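Long-range contacts in hypothetical aldose 1-epimerase (Klebsiella pneumoniae subsp. pneumoniae MGH 78578, PDB 3TY1), which is of unknown specific function but probably binds carbohydrate, as expected of a galactose mutarotase-like supersandwich protein: residues 112-117 with 210-215; 203-208 with 332-337; 226-231 with 366-371. All blocks are in the same frame, centred on the assembly; numbering follows the deposited sequence.

Interaction 1 of 3, residues 112-117 with 210-215. With SO4 (sulfate ion), chain L.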
ATOM      1  N   GLU A 112       8.960 -16.865   6.690  1.00 22.87           N
ATOM      2  CA  GLU A 112       8.242 -18.101   6.473  1.00 23.56           C
ATOM      3  C   GLU A 112       9.145 -19.319   6.251  1.00 24.20           C
ATOM      4  O   GLU A 112      10.282 -19.211   5.832  1.00 27.14           O
ATOM      5  CB  GLU A 112       7.310 -17.927   5.260  1.00 24.14           C
ATOM      6  CG  GLU A 112       6.320 -16.787   5.359  1.00 27.25           C
ATOM      7  CD  GLU A 112       6.744 -15.480   4.665  1.00 30.19           C
ATOM      8  OE1 GLU A 112       7.947 -15.145   4.629  1.00 29.85           O
ATOM      9  OE2 GLU A 112       5.856 -14.784   4.155  1.00 30.65           O
HETATM   10  N   MSE A 113       8.566 -20.470   6.545  1.00 25.26           N
HETATM   11  CA  MSE A 113       9.124 -21.768   6.298  1.00 27.15           C
HETATM   12  C   MSE A 113       9.054 -22.100   4.796  1.00 27.59           C
HETATM   13  O   MSE A 113       9.957 -22.757   4.281  1.00 27.98           O
HETATM   14  CB  MSE A 113       8.387 -22.810   7.140  1.00 27.05           C
HETATM   15  CG  MSE A 113       8.890 -24.214   6.984  1.00 29.64           C
HETATM   16 SE   MSE A 113       7.923 -25.284   5.647  0.75 27.01          SE
HETATM   17  CE  MSE A 113       9.367 -25.848   4.729  1.00 25.61           C
HETATM   18  N   MSE A 114       7.991 -21.690   4.100  1.00 28.23           N
HETATM   19  CA  MSE A 114       7.911 -21.931   2.630  1.00 26.92           C
HETATM   20  C   MSE A 114       7.214 -20.751   1.930  1.00 28.48           C
HETATM   21  O   MSE A 114       6.057 -20.484   2.196  1.00 28.24           O
HETATM   22  CB  MSE A 114       7.223 -23.288   2.313  1.00 23.65           C
HETATM   23  CG  MSE A 114       7.598 -23.954   0.975  1.00 31.96           C
HETATM   24 SE   MSE A 114       6.972 -22.930  -0.539  0.75 29.49          SE
HETATM   25  CE  MSE A 114       5.055 -23.194  -0.284  1.00 31.32           C
ATOM     26  N   VAL A 115       7.957 -20.042   1.078  1.00 29.57           N
ATOM     27  CA  VAL A 115       7.443 -18.957   0.263  1.00 30.84           C
ATOM     28  C   VAL A 115       7.436 -19.351  -1.209  1.00 32.37           C
ATOM     29  O   VAL A 115       8.458 -19.785  -1.713  1.00 30.60           O
ATOM     30  CB  VAL A 115       8.327 -17.695   0.343  1.00 34.03           C
ATOM     31  CG1 VAL A 115       7.669 -16.572  -0.515  1.00 28.73           C
ATOM     32  CG2 VAL A 115       8.506 -17.269   1.763  1.00 36.56           C
ATOM     33  N   ARG A 116       6.297 -19.213  -1.896  1.00 28.36           N
ATOM     34  CA  ARG A 116       6.281 -19.414  -3.350  1.00 30.79           C
ATOM     35  C   ARG A 116       6.844 -18.131  -3.945  1.00 32.13           C
ATOM     36  O   ARG A 116       6.219 -17.088  -3.840  1.00 31.88           O
ATOM     37  CB  ARG A 116       4.866 -19.692  -3.838  1.00 29.64           C
ATOM     38  CG  ARG A 116       4.363 -21.075  -3.400  1.00 29.86           C
ATOM     39  CD  ARG A 116       2.864 -21.302  -3.699  1.00 31.11           C
ATOM     40  NE  ARG A 116       2.377 -22.608  -3.226  1.00 32.53           N
ATOM     41  CZ  ARG A 116       1.937 -22.851  -1.981  1.00 30.94           C
ATOM     42  NH1 ARG A 116       1.980 -21.916  -1.073  1.00 30.48           N
ATOM     43  NH2 ARG A 116       1.470 -24.064  -1.638  1.00 29.01           N
ATOM     44  N   CYS A 117       8.045 -18.212  -4.516  1.00 30.25           N
ATOM     45  CA  CYS A 117       8.732 -17.069  -5.108  1.00 29.08           C
ATOM     46  C   CYS A 117       8.464 -17.164  -6.611  1.00 31.39           C
ATOM     47  O   CYS A 117       9.168 -17.866  -7.332  1.00 30.02           O
ATOM     48  CB  CYS A 117      10.210 -17.150  -4.804  1.00 30.11           C
ATOM     49  SG  CYS A 117      10.569 -17.074  -3.037  1.00 33.22           S
ATOM     50  N   TYR A 210      10.314 -22.861  -4.891  1.00 28.60           N
ATOM     51  CA  TYR A 210       9.695 -23.270  -3.631  1.00 28.76           C
ATOM     52  C   TYR A 210      10.757 -23.074  -2.541  1.00 28.62           C
ATOM     53  O   TYR A 210      11.563 -23.970  -2.243  1.00 33.03           O
ATOM     54  CB  TYR A 210       9.186 -24.703  -3.742  1.00 29.52           C
ATOM     55  CG  TYR A 210       7.878 -24.749  -4.498  1.00 31.92           C
ATOM     56  CD1 TYR A 210       7.835 -24.724  -5.872  1.00 34.58           C
ATOM     57  CD2 TYR A 210       6.666 -24.736  -3.807  1.00 31.22           C
ATOM     58  CE1 TYR A 210       6.609 -24.704  -6.547  1.00 29.22           C
ATOM     59  CE2 TYR A 210       5.504 -24.765  -4.445  1.00 30.67           C
ATOM     60  CZ  TYR A 210       5.456 -24.741  -5.822  1.00 30.67           C
ATOM     61  OH  TYR A 210       4.233 -24.712  -6.435  1.00 33.09           O
ATOM     62  N   HIS A 211      10.768 -21.878  -1.973  1.00 28.25           N
ATOM     63  CA  HIS A 211      11.832 -21.400  -1.117  1.00 28.07           C
ATOM     64  C   HIS A 211      11.574 -21.938   0.288  1.00 30.18           C
ATOM     65  O   HIS A 211      10.795 -21.365   1.056  1.00 29.88           O
ATOM     66  CB  HIS A 211      11.817 -19.858  -1.200  1.00 32.46           C
ATOM     67  CG  HIS A 211      13.065 -19.182  -0.751  1.00 35.64           C
ATOM     68  ND1 HIS A 211      13.616 -19.386   0.493  1.00 33.64           N
ATOM     69  CD2 HIS A 211      13.802 -18.202  -1.336  1.00 40.71           C
ATOM     70  CE1 HIS A 211      14.643 -18.568   0.656  1.00 38.62           C
ATOM     71  NE2 HIS A 211      14.789 -17.850  -0.446  1.00 36.14           N
ATOM     72  N   SER A 212      12.217 -23.054   0.610  1.00 27.64           N
ATOM     73  CA  SER A 212      11.900 -23.826   1.826  1.00 27.29           C
ATOM     74  C   SER A 212      13.014 -23.654   2.847  1.00 27.95           C
ATOM     75  O   SER A 212      14.182 -23.961   2.553  1.00 26.86           O
ATOM     76  CB  SER A 212      11.640 -25.278   1.434  1.00 30.22           C
ATOM     77  OG  SER A 212      10.724 -25.362   0.312  1.00 30.70           O
ATOM     78  N   ASN A 213      12.666 -23.214   4.061  1.00 28.05           N
ATOM     79  CA  ASN A 213      13.630 -22.651   5.006  1.00 26.40           C
ATOM     80  C   ASN A 213      13.638 -23.356   6.344  1.00 28.98           C
ATOM     81  O   ASN A 213      12.591 -23.498   6.973  1.00 29.09           O
ATOM     82  CB  ASN A 213      13.307 -21.144   5.159  1.00 30.12           C
ATOM     83  CG  ASN A 213      13.057 -20.482   3.801  1.00 30.21           C
ATOM     84  OD1 ASN A 213      13.882 -20.595   2.921  1.00 32.32           O
ATOM     85  ND2 ASN A 213      11.911 -19.839   3.626  1.00 31.79           N
ATOM     86  N   PHE A 214      14.825 -23.776   6.789  1.00 28.52           N
ATOM     87  CA  PHE A 214      14.956 -24.640   7.976  1.00 29.98           C
ATOM     88  C   PHE A 214      16.032 -24.052   8.874  1.00 29.46           C
ATOM     89  O   PHE A 214      17.126 -23.754   8.411  1.00 27.92           O
ATOM     90  CB  PHE A 214      15.354 -26.082   7.571  1.00 28.03           C
ATOM     91  CG  PHE A 214      14.442 -26.688   6.544  1.00 32.54           C
ATOM     92  CD1 PHE A 214      13.264 -27.327   6.915  1.00 29.62           C
ATOM     93  CD2 PHE A 214      14.727 -26.559   5.190  1.00 35.65           C
ATOM     94  CE1 PHE A 214      12.401 -27.875   5.944  1.00 33.77           C
ATOM     95  CE2 PHE A 214      13.875 -27.065   4.236  1.00 29.49           C
ATOM     96  CZ  PHE A 214      12.699 -27.758   4.613  1.00 29.18           C
ATOM     97  N   GLY A 215      15.691 -23.840  10.142  1.00 30.01           N
ATOM     98  CA  GLY A 215      16.646 -23.323  11.128  1.00 32.54           C
ATOM     99  C   GLY A 215      16.774 -24.355  12.228  1.00 32.16           C
ATOM    100  O   GLY A 215      16.584 -25.589  11.993  1.00 32.20           O
TER
HETATM  101  S   SO4 L 513      17.051 -14.902  -0.558  1.00 85.78           S
HETATM  102  O1  SO4 L 513      16.767 -14.725   0.869  1.00 72.42           O
HETATM  103  O2  SO4 L 513      18.199 -15.817  -0.746  1.00 83.89           O
HETATM  104  O3  SO4 L 513      15.885 -15.449  -1.258  1.00 56.69           O
HETATM  105  O4  SO4 L 513      17.358 -13.589  -1.128  1.00 75.53           O
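Strands 114-117 and 210-214 pair antiparallel in the buried middle of the galactose mutarotase-like supersandwich. Val115 and His211 form the hydrogen-bonded pair: Val115 N reaches His211 O at 3.1 Å, and His211 N returns to Val115 O in the plane of that carbonyl. Asn213 N also donates to Met113 O, at 2.8 Å. Met113 and Met114 form a classic beta bulge opposite Leu71 of strand 70-76. ND2 of Asn213 donates to Glu112 O at 2.8 Å, nearly straight at 165°, from above the carbonyl plane.

The apolar contacts involve selenium and sulfur. Both methionines are selenomethionine. Met114 and Tyr210 lie side by side, pointing the same way, in a Met-aromatic contact: SE of Met114 is 3.7 Å from CD2 of Tyr210, oblique to the ring. CE of Met114 sits over one face of the Arg116 guanidinium, toward its rim. That guanidinium forms a salt bridge with Asp194, which is also hydrogen-bonded to the Tyr210 hydroxyl. Met113 bends at its second and third torsions, which brings CE to CZ of Phe214 at 3.8 Å.

His211 lies on the same side of the sheet as Val115. Its CG is anti to the backbone N, chi1 -162°. SG of Cys117 packs against CB of His211 at 3.6 Å. The imidazole is held at both nitrogens, which would suit a protonated ring. ND1 donates in the ring plane to a lone pair of Asn213 OD1. At the other edge, NE2 donates at 2.8 Å to O3 of a sulfate ion, probably from the crystallisation liquor, and His136 binds the same sulfate.

Interaction 2 of 3, residues 203-208 with 332-337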
ATOM      1  N   PRO A 203       0.539 -16.989 -24.824  1.00 52.24           N
ATOM      2  CA  PRO A 203       1.513 -17.639 -23.962  1.00 51.15           C
ATOM      3  C   PRO A 203       2.133 -16.621 -23.034  1.00 50.40           C
ATOM      4  O   PRO A 203       2.324 -15.482 -23.448  1.00 49.89           O
ATOM      5  CB  PRO A 203       2.576 -18.146 -24.944  1.00 53.50           C
ATOM      6  CG  PRO A 203       2.368 -17.317 -26.220  1.00 53.24           C
ATOM      7  CD  PRO A 203       0.895 -17.121 -26.255  1.00 53.50           C
ATOM      8  N   HIS A 204       2.420 -17.024 -21.795  1.00 46.18           N
ATOM      9  CA  HIS A 204       3.079 -16.151 -20.851  1.00 43.93           C
ATOM     10  C   HIS A 204       4.230 -16.866 -20.159  1.00 42.73           C
ATOM     11  O   HIS A 204       4.167 -18.081 -19.871  1.00 44.04           O
ATOM     12  CB  HIS A 204       2.085 -15.569 -19.836  1.00 44.35           C
ATOM     13  CG  HIS A 204       2.584 -14.320 -19.204  1.00 42.42           C
ATOM     14  ND1 HIS A 204       3.553 -14.326 -18.223  1.00 43.97           N
ATOM     15  CD2 HIS A 204       2.308 -13.021 -19.453  1.00 44.13           C
ATOM     16  CE1 HIS A 204       3.847 -13.084 -17.894  1.00 43.69           C
ATOM     17  NE2 HIS A 204       3.113 -12.270 -18.631  1.00 44.98           N
ATOM     18  N   ASP A 205       5.294 -16.114 -19.916  1.00 41.36           N
ATOM     19  CA  ASP A 205       6.419 -16.600 -19.111  1.00 41.35           C
ATOM     20  C   ASP A 205       6.001 -16.895 -17.662  1.00 38.24           C
ATOM     21  O   ASP A 205       5.057 -16.302 -17.166  1.00 37.24           O
ATOM     22  CB  ASP A 205       7.547 -15.548 -19.040  1.00 40.63           C
ATOM     23  CG  ASP A 205       8.311 -15.397 -20.328  1.00 49.20           C
ATOM     24  OD1 ASP A 205       8.112 -16.170 -21.301  1.00 47.22           O
ATOM     25  OD2 ASP A 205       9.139 -14.479 -20.347  1.00 46.83           O
ATOM     26  N   TYR A 206       6.683 -17.842 -17.026  1.00 38.47           N
ATOM     27  CA  TYR A 206       6.532 -18.046 -15.597  1.00 38.37           C
ATOM     28  C   TYR A 206       7.840 -18.568 -15.053  1.00 38.37           C
ATOM     29  O   TYR A 206       8.652 -19.112 -15.802  1.00 38.84           O
ATOM     30  CB  TYR A 206       5.367 -18.976 -15.260  1.00 37.77           C
ATOM     31  CG  TYR A 206       5.597 -20.463 -15.529  1.00 39.48           C
ATOM     32  CD1 TYR A 206       5.324 -21.031 -16.782  1.00 46.03           C
ATOM     33  CD2 TYR A 206       6.081 -21.284 -14.529  1.00 37.84           C
ATOM     34  CE1 TYR A 206       5.526 -22.399 -17.001  1.00 44.03           C
ATOM     35  CE2 TYR A 206       6.287 -22.627 -14.735  1.00 41.93           C
ATOM     36  CZ  TYR A 206       6.013 -23.184 -15.952  1.00 41.87           C
ATOM     37  OH  TYR A 206       6.254 -24.520 -16.073  1.00 43.06           O
ATOM     38  N   GLN A 207       8.044 -18.315 -13.767  1.00 35.55           N
ATOM     39  CA  GLN A 207       9.148 -18.840 -12.987  1.00 34.80           C
ATOM     40  C   GLN A 207       8.655 -19.159 -11.581  1.00 35.44           C
ATOM     41  O   GLN A 207       7.791 -18.452 -11.066  1.00 37.72           O
ATOM     42  CB  GLN A 207      10.267 -17.826 -12.834  1.00 34.97           C
ATOM     43  CG  GLN A 207      10.871 -17.272 -14.102  1.00 35.38           C
ATOM     44  CD  GLN A 207      11.840 -16.175 -13.778  1.00 35.11           C
ATOM     45  OE1 GLN A 207      11.432 -15.015 -13.608  1.00 34.66           O
ATOM     46  NE2 GLN A 207      13.136 -16.528 -13.647  1.00 33.52           N
ATOM     47  N   ILE A 208       9.232 -20.171 -10.939  1.00 34.39           N
ATOM     48  CA  ILE A 208       8.875 -20.464  -9.526  1.00 33.99           C
ATOM     49  C   ILE A 208      10.031 -21.092  -8.776  1.00 32.53           C
ATOM     50  O   ILE A 208      10.702 -21.943  -9.306  1.00 34.17           O
ATOM     51  CB  ILE A 208       7.602 -21.362  -9.431  1.00 32.91           C
ATOM     52  CG1 ILE A 208       7.179 -21.688  -7.979  1.00 32.48           C
ATOM     53  CG2 ILE A 208       7.769 -22.661 -10.267  1.00 36.68           C
ATOM     54  CD1 ILE A 208       6.797 -20.454  -7.123  1.00 29.84           C
ATOM     55  N   LYS A 332      17.990 -19.180 -20.666  1.00 52.94           N
ATOM     56  CA  LYS A 332      16.899 -20.039 -21.154  1.00 53.81           C
ATOM     57  C   LYS A 332      16.211 -20.921 -20.118  1.00 52.43           C
ATOM     58  O   LYS A 332      15.723 -21.991 -20.458  1.00 49.33           O
ATOM     59  CB  LYS A 332      17.386 -20.923 -22.329  1.00 58.42           C
ATOM     60  CG  LYS A 332      18.109 -20.207 -23.430  1.00 67.64           C
ATOM     61  CD  LYS A 332      17.272 -19.125 -24.084  1.00 77.11           C
ATOM     62  CE  LYS A 332      17.834 -18.789 -25.486  1.00 86.27           C
ATOM     63  NZ  LYS A 332      17.346 -17.465 -25.973  1.00 88.01           N
ATOM     64  N   ARG A 333      16.186 -20.505 -18.857  1.00 46.86           N
ATOM     65  CA  ARG A 333      15.463 -21.260 -17.831  1.00 47.91           C
ATOM     66  C   ARG A 333      14.027 -20.749 -17.596  1.00 48.35           C
ATOM     67  O   ARG A 333      13.234 -21.460 -16.977  1.00 44.79           O
ATOM     68  CB  ARG A 333      16.265 -21.300 -16.534  1.00 45.26           C
ATOM     69  CG  ARG A 333      17.495 -22.190 -16.627  1.00 47.55           C
ATOM     70  CD  ARG A 333      18.208 -22.229 -15.280  1.00 44.38           C
ATOM     71  NE  ARG A 333      18.846 -20.949 -14.965  1.00 46.15           N
ATOM     72  CZ  ARG A 333      20.072 -20.599 -15.352  1.00 51.64           C
ATOM     73  NH1 ARG A 333      20.836 -21.439 -16.051  1.00 52.39           N
ATOM     74  NH2 ARG A 333      20.553 -19.406 -15.027  1.00 43.12           N
ATOM     75  N   VAL A 334      13.682 -19.554 -18.103  1.00 48.03           N
ATOM     76  CA  VAL A 334      12.312 -19.054 -17.985  1.00 49.91           C
ATOM     77  C   VAL A 334      11.398 -19.946 -18.849  1.00 53.52           C
ATOM     78  O   VAL A 334      11.604 -20.075 -20.032  1.00 55.37           O
ATOM     79  CB  VAL A 334      12.204 -17.579 -18.392  1.00 49.95           C
ATOM     80  CG1 VAL A 334      10.752 -17.125 -18.398  1.00 45.69           C
ATOM     81  CG2 VAL A 334      13.021 -16.738 -17.436  1.00 47.78           C
ATOM     82  N   LYS A 335      10.409 -20.566 -18.217  1.00 53.40           N
ATOM     83  CA  LYS A 335       9.484 -21.477 -18.881  1.00 54.76           C
ATOM     84  C   LYS A 335       8.351 -20.629 -19.438  1.00 51.83           C
ATOM     85  O   LYS A 335       8.202 -19.477 -19.034  1.00 46.57           O
ATOM     86  CB  LYS A 335       8.948 -22.502 -17.840  1.00 56.33           C
ATOM     87  CG  LYS A 335      10.033 -23.246 -16.944  1.00 59.42           C
ATOM     88  CD  LYS A 335      11.139 -23.954 -17.798  1.00 69.92           C
ATOM     89  CE  LYS A 335      12.174 -24.845 -17.010  1.00 69.62           C
ATOM     90  NZ  LYS A 335      13.377 -24.174 -16.367  1.00 58.53           N
ATOM     91  N   GLN A 336       7.589 -21.183 -20.379  1.00 53.63           N
ATOM     92  CA  GLN A 336       6.416 -20.541 -20.986  0.50 53.98           C
ATOM     93  C   GLN A 336       5.184 -21.444 -20.784  1.00 54.07           C
ATOM     94  O   GLN A 336       5.301 -22.675 -20.840  1.00 54.66           O
ATOM     95  CB  GLN A 336       6.652 -20.327 -22.484  0.50 56.86           C
ATOM     96  CG  GLN A 336       7.738 -19.288 -22.812  0.50 59.07           C
ATOM     97  CD  GLN A 336       9.154 -19.812 -22.610  0.50 63.07           C
ATOM     98  OE1 GLN A 336       9.478 -20.931 -23.023  0.50 66.22           O
ATOM     99  NE2 GLN A 336      10.003 -19.002 -21.983  0.50 51.95           N
ATOM    100  N   LEU A 337       4.017 -20.856 -20.535  1.00 51.60           N
ATOM    101  CA  LEU A 337       2.782 -21.615 -20.367  1.00 48.17           C
ATOM    102  C   LEU A 337       1.834 -21.166 -21.464  1.00 47.20           C
ATOM    103  O   LEU A 337       1.548 -19.972 -21.611  1.00 46.30           O
ATOM    104  CB  LEU A 337       2.204 -21.388 -18.960  1.00 46.00           C
ATOM    105  CG  LEU A 337       1.275 -22.413 -18.286  1.00 49.14           C
ATOM    106  CD1 LEU A 337       1.766 -23.866 -18.381  1.00 45.06           C
ATOM    107  CD2 LEU A 337       1.039 -21.990 -16.803  1.00 40.34           C
TER
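A short edge pairing joins the start of strand 204-214 to the three-residue strand 335-337, which follows helix 325-330. His204 and Leu337 form a hydrogen-bonded pair, with both bonds in the carbonyl planes. Leu337 N donates to His204 O at 2.9 Å, and His204 N donates to Leu337 O at 3.1 Å. Two residue pairs on, past the non-hydrogen-bonded pair Asp205-Gln336, Tyr206 N donates to Lys335 O at 3.0 Å from above the carbonyl plane. The return bond, Lys335 N to Tyr206 O, is weak and bent at 135°.

Tyr206 has the largest share of the contact. Its CG stands between the backbone N and the carbonyl carbon, the crowded position, chi1 75°. This turns the ring across strand 335-337. CB of Lys335 lies over one ring face, 3.8 Å from the centroid of the Tyr206 ring, in a CH-pi contact. CB of Leu337 meets CD1 of Tyr206 obliquely at 3.8 Å.

The pairing belongs to the curled mixed sheet of the supersandwich. Tyr206 and Leu337 both pack against strands 189-198 and 342-352, which belong to the large antiparallel sheet. Helix 325-330 ends in a Schellman motif with Lys332 at its positive-phi position.

CG1 of Val334 packs against CG of Asp205 at 3.6 Å, while its CG2 meets the amide end of Gln207. That amide is bonded to Ser320 and to the backbone of Thr122. Gln336 lies alongside Asp205 and bonds weakly from NE2 to OD1, the amide and carboxylate planes 69° apart. NZ of Lys335 bends back to Arg333 O at 2.8 Å and also bonds Thr319 O.

Interaction 3 of 3, residues 226-231 with 366-371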
ATOM      1  N   LEU A 226      21.924 -33.059   2.222  1.00 36.07           N
ATOM      2  CA  LEU A 226      21.974 -34.304   1.458  1.00 36.59           C
ATOM      3  C   LEU A 226      21.199 -34.128   0.156  1.00 36.96           C
ATOM      4  O   LEU A 226      20.073 -33.662   0.150  1.00 33.40           O
ATOM      5  CB  LEU A 226      21.348 -35.453   2.266  1.00 37.44           C
ATOM      6  CG  LEU A 226      21.742 -35.627   3.739  1.00 37.50           C
ATOM      7  CD1 LEU A 226      20.939 -36.716   4.446  1.00 43.87           C
ATOM      8  CD2 LEU A 226      23.252 -35.822   3.876  1.00 39.34           C
ATOM      9  N   ALA A 227      21.780 -34.536  -0.966  1.00 36.70           N
ATOM     10  CA  ALA A 227      21.051 -34.528  -2.242  1.00 36.59           C
ATOM     11  C   ALA A 227      21.842 -35.304  -3.277  1.00 38.97           C
ATOM     12  O   ALA A 227      23.061 -35.302  -3.178  1.00 38.65           O
ATOM     13  CB  ALA A 227      20.859 -33.088  -2.729  1.00 35.44           C
ATOM     14  N   PRO A 228      21.162 -35.971  -4.234  1.00 40.34           N
ATOM     15  CA  PRO A 228      21.795 -36.659  -5.350  1.00 42.52           C
ATOM     16  C   PRO A 228      21.980 -35.613  -6.440  1.00 42.22           C
ATOM     17  O   PRO A 228      20.998 -35.031  -6.893  1.00 43.51           O
ATOM     18  CB  PRO A 228      20.780 -37.724  -5.748  1.00 43.48           C
ATOM     19  CG  PRO A 228      19.506 -37.250  -5.339  1.00 38.70           C
ATOM     20  CD  PRO A 228      19.702 -36.110  -4.332  1.00 38.37           C
ATOM     21  N   ILE A 229      23.230 -35.378  -6.835  1.00 41.40           N
ATOM     22  CA  ILE A 229      23.514 -34.283  -7.753  0.50 42.74           C
ATOM     23  C   ILE A 229      24.560 -34.627  -8.806  1.00 45.27           C
ATOM     24  O   ILE A 229      25.490 -35.404  -8.570  1.00 50.36           O
ATOM     25  CB  ILE A 229      23.895 -32.946  -7.004  0.50 42.99           C
ATOM     26  CG1 ILE A 229      25.291 -32.992  -6.365  0.50 41.88           C
ATOM     27  CG2 ILE A 229      22.841 -32.575  -5.948  0.50 35.35           C
ATOM     28  CD1 ILE A 229      25.743 -31.631  -5.875  0.50 41.84           C
ATOM     29  N   SER A 230      24.351 -34.047  -9.985  1.00 46.32           N
ATOM     30  CA  SER A 230      25.328 -34.190 -11.071  0.50 49.47           C
ATOM     31  C   SER A 230      26.356 -33.062 -10.989  1.00 50.39           C
ATOM     32  O   SER A 230      27.552 -33.315 -11.198  1.00 49.60           O
ATOM     33  CB  SER A 230      24.674 -34.271 -12.455  0.50 50.66           C
ATOM     34  OG  SER A 230      23.914 -33.121 -12.730  0.50 41.43           O
ATOM     35  N   SER A 231      25.933 -31.838 -10.667  1.00 47.96           N
ATOM     36  CA  SER A 231      26.898 -30.744 -10.515  1.00 49.45           C
ATOM     37  C   SER A 231      26.477 -29.713  -9.505  1.00 44.60           C
ATOM     38  O   SER A 231      25.305 -29.605  -9.165  1.00 45.76           O
ATOM     39  CB  SER A 231      27.206 -30.084 -11.865  1.00 50.69           C
ATOM     40  OG  SER A 231      26.053 -29.449 -12.364  1.00 60.77           O
ATOM     41  N   ALA A 366      21.601 -41.932  -1.710  1.00 45.43           N
ATOM     42  CA  ALA A 366      22.794 -42.693  -2.160  1.00 45.68           C
ATOM     43  C   ALA A 366      22.477 -43.638  -3.329  1.00 45.52           C
ATOM     44  O   ALA A 366      23.318 -43.873  -4.180  1.00 48.14           O
ATOM     45  CB  ALA A 366      23.432 -43.451  -0.989  1.00 41.77           C
ATOM     46  N   LYS A 367      21.272 -44.192  -3.360  1.00 48.38           N
ATOM     47  CA  LYS A 367      20.825 -45.041  -4.467  1.00 50.28           C
ATOM     48  C   LYS A 367      20.618 -44.235  -5.766  1.00 49.02           C
ATOM     49  O   LYS A 367      20.994 -44.687  -6.835  1.00 50.46           O
ATOM     50  CB  LYS A 367      19.534 -45.782  -4.099  1.00 51.12           C
ATOM     51  CG  LYS A 367      19.020 -46.722  -5.178  1.00 60.74           C
ATOM     52  CD  LYS A 367      17.940 -47.657  -4.666  1.00 70.22           C
ATOM     53  CE  LYS A 367      17.563 -48.692  -5.722  1.00 77.51           C
ATOM     54  NZ  LYS A 367      16.501 -49.595  -5.199  1.00 82.81           N
ATOM     55  N   ILE A 368      20.012 -43.056  -5.674  1.00 46.36           N
ATOM     56  CA  ILE A 368      19.796 -42.176  -6.844  1.00 47.14           C
ATOM     57  C   ILE A 368      21.144 -41.653  -7.370  1.00 48.91           C
ATOM     58  O   ILE A 368      21.369 -41.607  -8.579  1.00 52.50           O
ATOM     59  CB  ILE A 368      18.851 -40.990  -6.522  1.00 46.23           C
ATOM     60  CG1 ILE A 368      17.446 -41.505  -6.171  1.00 49.56           C
ATOM     61  CG2 ILE A 368      18.721 -40.050  -7.727  1.00 44.91           C
ATOM     62  CD1 ILE A 368      16.528 -40.430  -5.619  1.00 44.56           C
ATOM     63  N   GLN A 369      22.045 -41.303  -6.452  1.00 49.87           N
ATOM     64  CA  GLN A 369      23.391 -40.851  -6.805  1.00 49.91           C
ATOM     65  C   GLN A 369      24.136 -41.951  -7.511  1.00 52.55           C
ATOM     66  O   GLN A 369      24.869 -41.680  -8.454  1.00 51.99           O
ATOM     67  CB  GLN A 369      24.189 -40.438  -5.566  1.00 50.69           C
ATOM     68  CG  GLN A 369      25.565 -39.807  -5.852  1.00 52.95           C
ATOM     69  CD  GLN A 369      25.470 -38.409  -6.434  1.00 51.74           C
ATOM     70  OE1 GLN A 369      24.812 -37.551  -5.870  1.00 46.55           O
ATOM     71  NE2 GLN A 369      26.169 -38.162  -7.543  1.00 43.35           N
ATOM     72  N   GLY A 370      23.988 -43.181  -7.008  1.00 54.58           N
ATOM     73  CA  GLY A 370      24.605 -44.370  -7.603  1.00 55.83           C
ATOM     74  C   GLY A 370      26.090 -44.168  -7.813  1.00 59.31           C
ATOM     75  O   GLY A 370      26.781 -43.692  -6.901  1.00 55.98           O
ATOM     76  N   ASP A 371      26.569 -44.493  -9.017  1.00 59.84           N
ATOM     77  CA  ASP A 371      27.969 -44.256  -9.399  1.00 65.85           C
ATOM     78  C   ASP A 371      28.271 -42.913 -10.103  1.00 65.90           C
ATOM     79  O   ASP A 371      29.400 -42.723 -10.596  1.00 68.52           O
ATOM     80  CB  ASP A 371      28.476 -45.413 -10.278  1.00 67.62           C
ATOM     81  CG  ASP A 371      28.553 -46.735  -9.520  1.00 78.25           C
ATOM     82  OD1 ASP A 371      28.683 -46.703  -8.270  1.00 80.68           O
ATOM     83  OD2 ASP A 371      28.502 -47.805 -10.179  1.00 89.64           O
TER
HETATM   84  O   HOH W   1      25.141 -37.470  -2.745  1.00 49.59           O
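The flat group of this contact is the side-chain amide of Gln369, and it works through its edge. Both of its polar atoms point at the backbone of Ile229. OE1 of Gln369 accepts from Ile229 N at 2.9 Å, with the donor in the amide carbonyl plane and on a lone pair. NE2 of Gln369 donates to Ile229 O at 3.0 Å. That oxygen lies close to the amide plane, and the N-H points nearly straight at it, at 160°. The amide N approaches from above the Ile229 carbonyl plane. Two bonds to one residue fix both the position and the rotation of the amide. The side chain thus pairs with Ile229 much as a neighbouring strand would.

The torsions bring the amide there. Gln369 CG is anti to the backbone N, chi1 -174°, and the chain bends at chi2, 72°, which turns its end toward the strand.

CA of Pro228 lies 3.2 Å from OE1 of Gln369. One water, a second donor to this oxygen, reaches OE1 of Gln369 at 3.1 Å and Ala227 O at 3.0 Å. It bridges the helix side chain to the backbone two residues before Ile229.

An apolar contact lies beside the polar one. The Pro228 ring and the Ile368 side chain run side by side, pointing the same way. CG2 of Ile368 touches CB of Pro228 at 3.7 Å.

Gly370 leaves the helix with positive phi, and its N bonds back to Ala366 O. The contact thus docks the last turn of helix 355-369 on strand 224-229, an outermost strand of the large antiparallel sheet within this chain. Ile365 of the same helix packs on Leu226 and Pro228, and strand 272-278 lies next to 224-229 in the sheet.

In the fold
Interactions 1 and 2 share strand 204-214 and lie in one curled mixed sheet, with centres about 21 Å apart. The first uses the later part of that strand near the middle of the chain, the second its beginning nearer the outside. They touch through Ile208, whose CD1 packs on Arg116 and Cys117. Interaction 3 stands apart, its centre about 23 Å from that of interaction 1 and about 27 Å from that of interaction 2. It joins the C-terminal helix to an edge of the large antiparallel sheet. Along the chain, interaction 2 crosses both others, while 1 closes before 3 opens. Distant parts of the sequence are thus tied into one supersandwich.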